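Local coordinates for PlzA (Borrelia burgdorferi, PDB 7MIE), which binds the bacterial second messenger c-di-GMP and probably acts as a signalling receptor of the PilZ type, at residues L79-E85 with E135-L141; E59-G63 with N95-I101; I48-L52 with K154-L158; K36-I42 with L158-L163. One frame throughout, in Å; residues are numbered along the deposited sequence. Where two conformers were deposited one is given.

Interaction 1 (L79-E85 with E135-L141); sequences LKLIFQE and EYNLLTL. With EDO (1,2-ethanediol), chain F.
The Tyr136 ring meets strand 79-84 along an edge, where the carbonyl O of Phe83 lies near the ring plane, 3.6 Å from Tyr136 CD1, while Ile82 CG2 approaches obliquely. The Phe83 ring lies on the face of the sheet that also carries Leu81, Leu139 and Leu141, and Leu139 CD2, from one of two conformers, comes to it obliquely. The frame is an antiparallel strand pair in the curled sheet of the PilZN3 domain. Paired backbone bonds join Leu79 with Leu141, Leu81 with Leu139 and Phe83 with Asn137; Glu85 N adds a last one to Glu135 O.

Alternation sorts the side chains in textbook fashion. Leu79, Leu81, Phe83, Leu139 and Leu141 share the buried face, where Leu81 CD1 touches Leu141 CD1 at 3.6 Å and helix 88-94 covers Phe83 and Leu139. The opposite face carries Lys80, whose extended chain runs beside Thr140 to a salt bridge with Glu41, and Leu138, whose CG lies anti to its own N (chi1 -179°) and brings CD1 to 3.7 Å from Ile82 CG1. Where strand 79-84 ends, one water donates to both Gln84 O (2.9 Å) and Asn137 OD1 (2.8 Å).

Interaction 2 (E59-G63 with N95-I101); sequences EMRIG and NKNLGSI
Arg61 and Ser100 form the hydrogen-bonded pair of this antiparallel strand contact: Arg61 N reaches Ser100 O at 2.8 Å, nearly straight (173°), and Ser100 N returns a more bent bond (147°) to Arg61 O. The neighbouring pair, Met60 with Ile101, is non-hydrogen-bonded, and here CA-H...O contacts line the strands, among them Ile101 CA to Glu59 O at 3.3 Å.

Polar side chains act within each segment. Arg61 is bent at chi2 (-79°), which swings its guanidinium back along its own strand; NH2 meets Glu59 OE2 at 3.0 Å in a salt bridge that lies in the guanidinium plane but comes from above the carboxylate. The same OE2 is also bonded to Thr66. In the type I' turn from Asn95 to Leu98, Asn95 ND2 donates to Leu98 O at 2.9 Å, holding the turn between helix 88-94 and strand 98-102.

Apolar contact falls at two places. Met60 curls at chi2 and chi3, setting CE 3.9 Å from Ile101 CG2. Nearer the turn, Ile62 CG2 and Asn95 CB come within 3.6 Å as their side chains pass in opposite directions. Gly99, bare of a side chain, lies between these two places. The same curl of Met60 leaves its sulfur beside a polar atom, SD lying 3.6 Å from Ser100 O.

Helix 88-94 covers this apolar side, with Val88 against Met60 and Ala91 and Leu92 against Ile62; strand 65-74 pairs with strand 57-62, and strand 119-131 with strand 98-102, so the contact joins two inner strands of the sheet.

Interaction 3 (I48-L52 with K154-L158); sequences INSFL and KVGKL
Leu52 and Leu158 lie at the packed side of this helix-helix contact, where the buried residues gather. Leu52 CD2 touches Leu158 CD1 at 4.1 Å and also meets Val155 CG2, while Ile48 CD1 reaches the other branch of Leu158, CD2, as the two side chains slide past each other. Leu52 CD2 comes closer still to the stem of Lys154, 3.5 Å from its CB, and so borders the outer side.

There the more exposed pair, Phe51 and Lys154, takes over. The ring turns one face to the lysine stem: Lys154 CD lies 4.0 Å from the ring centroid, offset toward the rim, and Lys154 CB is 3.6 Å from Phe51 CE2. Extended beyond CG, the lysine lifts NZ above the ring face, to Phe51 O, a 2.9 Å bond lying in the carbonyl plane; over the ring itself NZ is too distant for more than a weak cation-pi attraction. A water accepts from NZ and donates to Leu52 O, so the ammonium serves one carbonyl directly and the next through water, and it would be expected to offset the helix dipole.

The segment axes stay 11.2 Å apart at 137°, a wide spacing bridged by long side chains. A lysine bonded to a carbonyl at the C-terminal end of a helix thus borders the apolar packing of helix 46-52 against helix 149-164 of the PilZN3 domain, near but not in the c-di-GMP site.

Interaction 4 (K36-I42 with L158-L163); sequences KYRGKEI and LLDLKL
A type II beta turn from Tyr37 to Lys40, entered as helix 26-36 ends and closed by Lys40 N to Tyr37 O, brings the chain across helix 149-164, where Ile42 CA comes 6.9 Å from Leu159 CA. This is a helix-turn-strand connection of the PilZN3 domain laid over a helix, and its principal anchor is an enclosed tyrosine.

The Tyr37 ring is held between two aliphatic groups. Leu159 CB sits over the centre of one face, 3.7 Å from the ring centroid in a CH-pi contact, and Lys36 CG covers the centre of the opposite face. At the edge lie Leu163 CD2 and Asp160 OD1. Tyr37 OH donates over 2.6 Å to Asp160 OD1, which receives it on its anti lone pair, with the carboxylate turned 63° from the ring. Tyr33 holds the other carboxylate oxygen, OD2, and a water between OD1 and Lys36 NZ gives OD1 a second bond, so several partners fix the aspartate.

On the strand side, Leu159 reaches Ile42 with its other branch: CD2 is 3.7 Å from Ile42 CD1, while CD1 stays against Tyr37 CB. The Ile42 side chain also crosses Leu158 at about a right angle, CG1 to CB.

Lys162, its side chain about 7 Å from bound c-di-GMP, places CG anti to the backbone N (chi1 -174°) and stays extended, which carries the ammonium past Ile42 to the carbonyl of Glu41, just after the turn. NZ donates to Glu41 O at 3.0 Å. Ser73 bonds Glu41 OE1, and a water accepts from both Lys162 NZ and Glu41 N.

From the N terminus, residues 36-42 open the longest loop, which interaction 4 closes against 158-163. Within it residues 48-52 open a second, closed at 154-158 by interaction 3; the two share Leu158 and helix 149-164. Inside both lie interactions 2 and 1, whose loops cross: 59-63 and 79-85 come first, then 95-101 and 135-141. These two tie the strands of one curled sheet and touch through Met60 with Leu141 and Phe83, and Ile101 with Leu79. Interaction 4 meets interaction 1 at a salt bridge, Glu41 with Lys80; interaction 3 touches neither sheet contact. Helix 149-164, following strand 134-143, thus gathers the early N-terminal elements beside the sheet.

Interaction 1 (L79-E85 with E135-L141)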
# COMPACT_ATOMS: atom_id res chain seq x y z
N LEU A 79 -8.71 -5.17 6.73
CA LEU A 79 -7.46 -4.96 6.03
C LEU A 79 -7.58 -5.57 4.64
O LEU A 79 -8.54 -6.28 4.35
CB LEU A 79 -6.32 -5.50 6.89
CG LEU A 79 -6.03 -7.01 6.88
CD1 LEU A 79 -4.91 -7.34 7.90
CD2 LEU A 79 -7.27 -7.85 7.18
N LYS A 80 -6.62 -5.24 3.78
CA LYS A 80 -6.62 -5.75 2.42
C LYS A 80 -5.37 -6.61 2.23
O LYS A 80 -4.26 -6.19 2.56
CB LYS A 80 -6.63 -4.63 1.37
CG LYS A 80 -7.93 -3.86 1.32
CD LYS A 80 -7.99 -2.83 0.19
CE LYS A 80 -9.08 -1.82 0.45
NZ LYS A 80 -9.03 -0.75 -0.58
N LEU A 81 -5.59 -7.80 1.67
CA LEU A 81 -4.52 -8.78 1.52
C LEU A 81 -4.38 -9.18 0.06
O LEU A 81 -5.39 -9.31 -0.65
CB LEU A 81 -4.79 -10.04 2.35
CG LEU A 81 -4.97 -9.89 3.87
CD1 LEU A 81 -4.94 -11.29 4.54
CD2 LEU A 81 -3.83 -9.03 4.46
N ILE A 82 -3.12 -9.43 -0.35
CA ILE A 82 -2.80 -9.91 -1.69
C ILE A 82 -2.48 -11.40 -1.62
O ILE A 82 -1.62 -11.85 -0.83
CB ILE A 82 -1.59 -9.15 -2.27
CG1 ILE A 82 -1.92 -7.67 -2.51
CG2 ILE A 82 -1.06 -9.84 -3.54
CD1 ILE A 82 -0.64 -6.80 -2.60
N PHE A 83 -3.16 -12.14 -2.52
CA PHE A 83 -2.85 -13.56 -2.74
C PHE A 83 -2.74 -13.84 -4.23
O PHE A 83 -3.34 -13.15 -5.06
CB PHE A 83 -3.98 -14.43 -2.17
CG PHE A 83 -4.10 -14.44 -0.66
CD1 PHE A 83 -3.24 -15.19 0.13
CD2 PHE A 83 -5.07 -13.64 -0.05
CE1 PHE A 83 -3.36 -15.16 1.51
CE2 PHE A 83 -5.17 -13.61 1.33
CZ PHE A 83 -4.33 -14.39 2.10
N GLN A 84 -2.06 -14.94 -4.56
CA GLN A 84 -2.12 -15.41 -5.95
C GLN A 84 -3.56 -15.77 -6.30
O GLN A 84 -4.32 -16.21 -5.46
CB GLN A 84 -1.32 -16.70 -6.13
CG GLN A 84 0.17 -16.50 -5.90
CD GLN A 84 0.92 -17.81 -6.06
OE1 GLN A 84 0.53 -18.86 -5.56
NE2 GLN A 84 2.03 -17.73 -6.77
N GLU A 85 -3.91 -15.62 -7.57
CA GLU A 85 -5.24 -16.01 -8.04
C GLU A 85 -5.44 -17.52 -7.85
O GLU A 85 -4.46 -18.26 -7.89
CB GLU A 85 -5.39 -15.58 -9.49
CG GLU A 85 -6.75 -15.84 -10.11
CD GLU A 85 -6.81 -15.44 -11.58
OE1 GLU A 85 -7.51 -14.43 -11.90
OE2 GLU A 85 -6.09 -16.09 -12.39
N GLU A 135 -1.17 -13.61 -12.00
CA GLU A 135 -2.45 -13.03 -11.63
C GLU A 135 -2.60 -13.09 -10.12
O GLU A 135 -2.20 -14.07 -9.48
CB GLU A 135 -3.62 -13.81 -12.21
CG GLU A 135 -3.55 -14.02 -13.72
CD GLU A 135 -3.38 -12.75 -14.53
OE1 GLU A 135 -3.95 -11.70 -14.12
OE2 GLU A 135 -2.66 -12.81 -15.57
N TYR A 136 -3.26 -12.06 -9.59
CA TYR A 136 -3.42 -11.88 -8.16
C TYR A 136 -4.84 -11.46 -7.84
O TYR A 136 -5.57 -10.92 -8.68
CB TYR A 136 -2.45 -10.81 -7.61
CG TYR A 136 -1.00 -11.20 -7.73
CD1 TYR A 136 -0.37 -11.93 -6.73
CD2 TYR A 136 -0.30 -10.94 -8.89
CE1 TYR A 136 0.95 -12.35 -6.87
CE2 TYR A 136 1.01 -11.36 -9.06
CZ TYR A 136 1.64 -12.06 -8.04
OH TYR A 136 2.94 -12.47 -8.20
N ASN A 137 -5.21 -11.69 -6.57
CA ASN A 137 -6.44 -11.10 -6.03
C ASN A 137 -6.08 -10.20 -4.85
O ASN A 137 -5.18 -10.51 -4.07
CB ASN A 137 -7.44 -12.15 -5.51
CG ASN A 137 -7.99 -13.04 -6.61
OD1 ASN A 137 -7.92 -14.28 -6.49
ND2 ASN A 137 -8.59 -12.48 -7.66
N LEU A 138 -6.84 -9.11 -4.74
CA LEU A 138 -6.76 -8.22 -3.58
C LEU A 138 -8.06 -8.40 -2.81
O LEU A 138 -9.14 -8.16 -3.38
CB LEU A 138 -6.61 -6.78 -4.09
CG LEU A 138 -6.47 -5.70 -3.00
CD1 LEU A 138 -5.16 -5.85 -2.24
CD2 LEU A 138 -6.52 -4.31 -3.61
N LEU A 139 -7.99 -8.86 -1.55
CA LEU A 139 -9.16 -9.24 -0.75
C LEU A 139 -9.36 -8.29 0.42
O LEU A 139 -8.47 -8.22 1.28
CB LEU A 139 -8.92 -10.62 -0.13
CG LEU A 139 -9.23 -11.84 -1.00
CD1 LEU A 139 -8.27 -11.92 -2.17
CD2 LEU A 139 -9.17 -13.12 -0.17
N THR A 140 -10.56 -7.70 0.52
CA THR A 140 -10.88 -6.87 1.68
C THR A 140 -11.54 -7.78 2.71
O THR A 140 -12.58 -8.40 2.40
CB THR A 140 -11.82 -5.74 1.26
OG1 THR A 140 -11.27 -4.93 0.21
CG2 THR A 140 -12.24 -4.87 2.44
N LEU A 141 -10.94 -7.87 3.89
CA LEU A 141 -11.36 -8.78 4.94
C LEU A 141 -11.70 -7.97 6.19
O LEU A 141 -10.86 -7.22 6.67
CB LEU A 141 -10.23 -9.77 5.23
CG LEU A 141 -9.88 -10.70 4.07
CD1 LEU A 141 -8.49 -11.28 4.28
CD2 LEU A 141 -10.92 -11.83 4.02
C1 EDO F . -10.18 -5.01 -3.36
O1 EDO F . -10.58 -5.87 -2.28
C2 EDO F . -11.22 -4.34 -4.14
O2 EDO F . -12.51 -4.85 -3.83
O HOH W 1 -7.12 -16.18 -4.60
O HOH W 2 2.68 -15.49 -8.15
O HOH W 3 -9.65 -14.15 -9.64
O HOH W 4 -6.40 -12.09 -11.22

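Interaction 2 (E59-G63 with N95-I101)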
# COMPACT_ATOMS: atom_id res chain seq x y z
N GLU A 59 -0.62 -15.28 7.47
CA GLU A 59 -1.20 -16.59 7.16
C GLU A 59 -2.72 -16.53 7.24
O GLU A 59 -3.29 -16.02 8.23
CB GLU A 59 -0.66 -17.60 8.18
CG GLU A 59 -1.01 -19.02 7.75
CD GLU A 59 -0.58 -20.12 8.73
OE1 GLU A 59 0.10 -19.81 9.74
OE2 GLU A 59 -0.89 -21.31 8.43
N MET A 60 -3.41 -17.06 6.22
CA MET A 60 -4.85 -17.23 6.27
C MET A 60 -5.17 -18.72 6.40
O MET A 60 -4.57 -19.51 5.68
CB MET A 60 -5.44 -16.73 4.96
CG MET A 60 -6.77 -17.38 4.60
SD MET A 60 -8.11 -16.48 5.37
CE MET A 60 -7.91 -14.99 4.39
N ARG A 61 -6.09 -19.07 7.31
CA ARG A 61 -6.56 -20.44 7.46
C ARG A 61 -8.04 -20.51 7.14
O ARG A 61 -8.85 -19.69 7.62
CB ARG A 61 -6.50 -20.84 8.93
CG ARG A 61 -5.19 -21.46 9.34
CD ARG A 61 -5.14 -22.92 8.91
NE ARG A 61 -3.78 -22.75 9.30
CZ ARG A 61 -3.26 -23.13 10.45
NH1 ARG A 61 -3.99 -23.84 11.31
NH2 ARG A 61 -1.99 -22.87 10.70
N ILE A 62 -8.40 -21.53 6.34
CA ILE A 62 -9.79 -21.77 5.96
C ILE A 62 -10.02 -23.25 6.18
O ILE A 62 -9.68 -24.07 5.33
CB ILE A 62 -10.04 -21.35 4.50
CG1 ILE A 62 -9.64 -19.88 4.24
CG2 ILE A 62 -11.53 -21.57 4.15
CD1 ILE A 62 -9.24 -19.61 2.82
N GLY A 63 -10.53 -23.59 7.37
CA GLY A 63 -10.48 -24.97 7.83
C GLY A 63 -9.03 -25.40 8.02
O GLY A 63 -8.27 -24.75 8.75
N ASN A 95 -16.27 -21.89 2.00
CA ASN A 95 -16.47 -21.81 3.44
C ASN A 95 -17.35 -20.61 3.80
O ASN A 95 -17.18 -20.02 4.86
CB ASN A 95 -15.10 -21.70 4.13
CG ASN A 95 -15.13 -22.09 5.59
OD1 ASN A 95 -15.68 -23.14 5.91
ND2 ASN A 95 -14.58 -21.25 6.48
N LYS A 96 -18.26 -20.21 2.90
CA LYS A 96 -19.25 -19.16 3.13
C LYS A 96 -18.51 -17.84 3.38
O LYS A 96 -19.00 -17.00 4.12
CB LYS A 96 -20.21 -19.53 4.27
CG LYS A 96 -20.96 -20.87 4.11
CD LYS A 96 -21.82 -20.93 2.86
CE LYS A 96 -22.64 -22.19 2.65
NZ LYS A 96 -21.85 -23.44 2.84
N ASN A 97 -17.36 -17.68 2.73
CA ASN A 97 -16.58 -16.44 2.77
C ASN A 97 -16.10 -16.05 4.17
O ASN A 97 -15.87 -14.86 4.45
CB ASN A 97 -17.32 -15.30 2.08
CG ASN A 97 -17.24 -15.42 0.57
OD1 ASN A 97 -18.10 -14.89 -0.15
ND2 ASN A 97 -16.26 -16.13 0.07
N LEU A 98 -15.82 -17.05 5.01
CA LEU A 98 -15.22 -16.87 6.32
C LEU A 98 -13.87 -17.56 6.36
O LEU A 98 -13.67 -18.61 5.76
CB LEU A 98 -16.12 -17.53 7.37
CG LEU A 98 -17.54 -16.98 7.48
CD1 LEU A 98 -18.39 -17.84 8.42
CD2 LEU A 98 -17.53 -15.54 7.96
N GLY A 99 -12.96 -16.99 7.14
CA GLY A 99 -11.68 -17.62 7.41
C GLY A 99 -11.07 -16.99 8.66
O GLY A 99 -11.76 -16.35 9.45
N SER A 100 -9.77 -17.24 8.88
CA SER A 100 -9.11 -16.67 10.04
C SER A 100 -7.69 -16.29 9.64
O SER A 100 -7.08 -16.96 8.81
CB SER A 100 -9.11 -17.65 11.21
OG SER A 100 -10.42 -18.13 11.50
N ILE A 101 -7.15 -15.22 10.23
CA ILE A 101 -5.82 -14.79 9.89
C ILE A 101 -4.99 -14.61 11.15
O ILE A 101 -5.55 -14.26 12.22
CB ILE A 101 -5.80 -13.47 9.10
CG1 ILE A 101 -6.45 -12.33 9.88
CG2 ILE A 101 -6.48 -13.70 7.73
CD1 ILE A 101 -6.54 -11.03 9.07

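Interaction 3 (I48-L52 with K154-L158)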
# COMPACT_ATOMS: atom_id res chain seq x y z
N ILE A 48 5.81 1.96 8.09
CA ILE A 48 4.53 1.68 8.71
C ILE A 48 4.60 0.35 9.47
O ILE A 48 4.15 0.26 10.61
CB ILE A 48 3.38 1.66 7.67
CG1 ILE A 48 3.27 3.02 6.98
CG2 ILE A 48 2.05 1.25 8.31
CD1 ILE A 48 2.96 4.13 7.93
N ASN A 49 5.16 -0.68 8.83
CA ASN A 49 5.27 -1.97 9.49
C ASN A 49 6.10 -1.86 10.77
O ASN A 49 5.75 -2.48 11.76
CB ASN A 49 5.85 -3.05 8.57
CG ASN A 49 4.79 -3.46 7.54
OD1 ASN A 49 4.68 -2.85 6.49
ND2 ASN A 49 3.92 -4.40 7.88
N SER A 50 7.17 -1.07 10.73
CA SER A 50 8.03 -0.83 11.88
C SER A 50 7.25 -0.17 13.02
O SER A 50 7.31 -0.60 14.18
CB SER A 50 9.18 0.05 11.49
OG SER A 50 10.14 -0.74 10.83
N PHE A 51 6.54 0.91 12.68
CA PHE A 51 5.73 1.61 13.68
C PHE A 51 4.69 0.70 14.33
O PHE A 51 4.53 0.67 15.57
CB PHE A 51 5.09 2.85 13.03
CG PHE A 51 4.11 3.60 13.91
CD1 PHE A 51 4.54 4.24 15.08
CD2 PHE A 51 2.78 3.73 13.56
CE1 PHE A 51 3.62 4.92 15.88
CE2 PHE A 51 1.87 4.44 14.34
CZ PHE A 51 2.29 5.05 15.51
N LEU A 52 3.95 -0.05 13.47
CA LEU A 52 2.87 -0.89 13.98
C LEU A 52 3.42 -2.18 14.62
O LEU A 52 2.66 -2.83 15.32
CB LEU A 52 1.92 -1.29 12.83
CG LEU A 52 1.20 -0.16 12.10
CD1 LEU A 52 0.27 -0.77 11.01
CD2 LEU A 52 0.34 0.69 13.04
N LYS A 154 -3.00 2.85 16.76
CA LYS A 154 -1.97 3.45 15.93
C LYS A 154 -2.46 3.65 14.49
O LYS A 154 -2.11 4.65 13.87
CB LYS A 154 -0.78 2.49 15.88
CG LYS A 154 0.08 2.54 17.14
CD LYS A 154 1.26 1.59 16.96
CE LYS A 154 2.16 1.63 18.19
NZ LYS A 154 3.14 0.52 18.09
N VAL A 155 -3.34 2.77 14.02
CA VAL A 155 -3.88 2.95 12.67
C VAL A 155 -4.76 4.20 12.68
O VAL A 155 -4.72 5.02 11.75
CB VAL A 155 -4.66 1.69 12.22
CG1 VAL A 155 -5.39 1.94 10.90
CG2 VAL A 155 -3.71 0.48 12.09
N GLY A 156 -5.50 4.40 13.78
CA GLY A 156 -6.31 5.62 13.86
C GLY A 156 -5.45 6.89 13.87
O GLY A 156 -5.77 7.86 13.16
N LYS A 157 -4.32 6.83 14.55
CA LYS A 157 -3.42 7.99 14.55
C LYS A 157 -2.86 8.25 13.15
O LYS A 157 -2.69 9.41 12.74
CB LYS A 157 -2.29 7.77 15.56
CG LYS A 157 -2.79 7.81 17.01
CD LYS A 157 -1.75 7.37 18.02
CE LYS A 157 -2.05 7.86 19.42
NZ LYS A 157 -0.86 7.62 20.29
N LEU A 158 -2.52 7.19 12.42
CA LEU A 158 -2.05 7.35 11.05
C LEU A 158 -3.16 7.89 10.15
O LEU A 158 -2.88 8.73 9.28
CB LEU A 158 -1.58 5.99 10.47
CG LEU A 158 -0.29 5.45 11.12
CD1 LEU A 158 -0.11 3.99 10.73
CD2 LEU A 158 0.91 6.28 10.70
O HOH W 5 1.65 -1.88 17.71

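Interaction 4 (K36-I42 with L158-L163)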
# COMPACT_ATOMS: atom_id res chain seq x y z
N LYS A 36 -15.33 7.34 12.25
CA LYS A 36 -14.79 8.51 11.57
C LYS A 36 -14.14 8.10 10.25
O LYS A 36 -14.22 8.84 9.28
CB LYS A 36 -13.79 9.21 12.49
CG LYS A 36 -13.20 10.49 11.92
CD LYS A 36 -12.38 11.28 12.90
CE LYS A 36 -11.78 12.45 12.15
NZ LYS A 36 -11.42 13.54 13.06
N TYR A 37 -13.47 6.94 10.24
CA TYR A 37 -12.60 6.59 9.11
C TYR A 37 -13.12 5.40 8.32
O TYR A 37 -12.36 4.67 7.66
CB TYR A 37 -11.14 6.39 9.56
CG TYR A 37 -10.54 7.69 10.06
CD1 TYR A 37 -10.48 8.80 9.21
CD2 TYR A 37 -10.00 7.82 11.33
CE1 TYR A 37 -9.95 10.01 9.63
CE2 TYR A 37 -9.44 9.02 11.76
CZ TYR A 37 -9.44 10.13 10.91
OH TYR A 37 -8.90 11.33 11.29
N ARG A 38 -14.44 5.22 8.36
CA ARG A 38 -15.03 4.12 7.61
C ARG A 38 -14.66 4.33 6.14
O ARG A 38 -14.73 5.43 5.60
CB ARG A 38 -16.54 4.04 7.87
CG ARG A 38 -17.26 3.02 6.98
CD ARG A 38 -18.63 2.64 7.52
NE ARG A 38 -18.81 3.23 8.84
CZ ARG A 38 -19.59 4.27 9.12
NH1 ARG A 38 -19.67 4.73 10.35
NH2 ARG A 38 -20.31 4.85 8.16
N GLY A 39 -14.12 3.25 5.54
CA GLY A 39 -13.79 3.27 4.12
C GLY A 39 -12.38 3.78 3.81
O GLY A 39 -11.99 3.83 2.64
N LYS A 40 -11.64 4.19 4.84
CA LYS A 40 -10.31 4.75 4.64
C LYS A 40 -9.23 3.73 4.99
O LYS A 40 -9.52 2.78 5.69
CB LYS A 40 -10.13 6.00 5.50
CG LYS A 40 -11.18 7.09 5.23
CD LYS A 40 -11.29 7.52 3.78
CE LYS A 40 -12.26 8.70 3.66
NZ LYS A 40 -12.35 9.11 2.24
N GLU A 41 -8.02 3.91 4.45
CA GLU A 41 -6.99 2.90 4.68
C GLU A 41 -5.61 3.53 4.76
O GLU A 41 -5.40 4.65 4.26
CB GLU A 41 -7.02 1.86 3.54
CG GLU A 41 -6.56 2.46 2.19
CD GLU A 41 -6.64 1.66 0.89
OE1 GLU A 41 -6.85 0.44 0.96
OE2 GLU A 41 -6.42 2.28 -0.21
N ILE A 42 -4.63 2.76 5.28
CA ILE A 42 -3.24 3.14 5.22
C ILE A 42 -2.50 2.05 4.45
O ILE A 42 -2.54 0.88 4.84
CB ILE A 42 -2.69 3.23 6.67
CG1 ILE A 42 -3.43 4.28 7.54
CG2 ILE A 42 -1.18 3.46 6.64
CD1 ILE A 42 -3.26 5.72 7.00
N LEU A 158 -2.52 7.19 12.42
CA LEU A 158 -2.05 7.35 11.05
C LEU A 158 -3.16 7.89 10.15
O LEU A 158 -2.88 8.73 9.28
CB LEU A 158 -1.58 5.99 10.47
CG LEU A 158 -0.29 5.45 11.12
CD1 LEU A 158 -0.11 3.99 10.73
CD2 LEU A 158 0.91 6.28 10.70
N LEU A 159 -4.42 7.47 10.38
CA LEU A 159 -5.51 8.02 9.58
C LEU A 159 -5.75 9.51 9.91
O LEU A 159 -6.02 10.27 9.00
CB LEU A 159 -6.80 7.20 9.78
CG LEU A 159 -6.75 5.81 9.16
CD1 LEU A 159 -7.80 4.91 9.77
CD2 LEU A 159 -6.90 5.92 7.63
N ASP A 160 -5.57 9.93 11.16
CA ASP A 160 -5.63 11.35 11.48
C ASP A 160 -4.59 12.13 10.68
O ASP A 160 -4.90 13.19 10.14
CB ASP A 160 -5.27 11.58 12.95
CG ASP A 160 -6.36 11.24 13.94
OD1 ASP A 160 -7.57 11.18 13.53
OD2 ASP A 160 -5.98 11.09 15.14
N LEU A 161 -3.39 11.59 10.59
CA LEU A 161 -2.33 12.27 9.83
C LEU A 161 -2.65 12.28 8.34
O LEU A 161 -2.43 13.29 7.67
CB LEU A 161 -0.99 11.58 10.09
CG LEU A 161 -0.52 11.65 11.55
CD1 LEU A 161 0.84 10.94 11.66
CD2 LEU A 161 -0.39 13.10 12.02
N LYS A 162 -3.17 11.17 7.82
CA LYS A 162 -3.57 11.15 6.42
C LYS A 162 -4.66 12.17 6.13
O LYS A 162 -4.59 12.86 5.10
CB LYS A 162 -3.98 9.72 6.00
CG LYS A 162 -4.26 9.61 4.51
CD LYS A 162 -4.50 8.13 4.09
CE LYS A 162 -4.72 8.08 2.57
NZ LYS A 162 -4.98 6.69 2.11
N LEU A 163 -5.66 12.30 7.02
CA LEU A 163 -6.73 13.28 6.84
C LEU A 163 -6.18 14.71 6.82
O LEU A 163 -6.61 15.54 6.03
CB LEU A 163 -7.76 13.16 7.98
CG LEU A 163 -8.82 14.27 8.07
CD1 LEU A 163 -9.68 14.28 6.79
CD2 LEU A 163 -9.71 14.03 9.28
O HOH W 6 -9.58 12.05 15.04
O HOH W 7 -7.91 6.32 2.68
O HOH W 8 -5.17 4.71 -0.36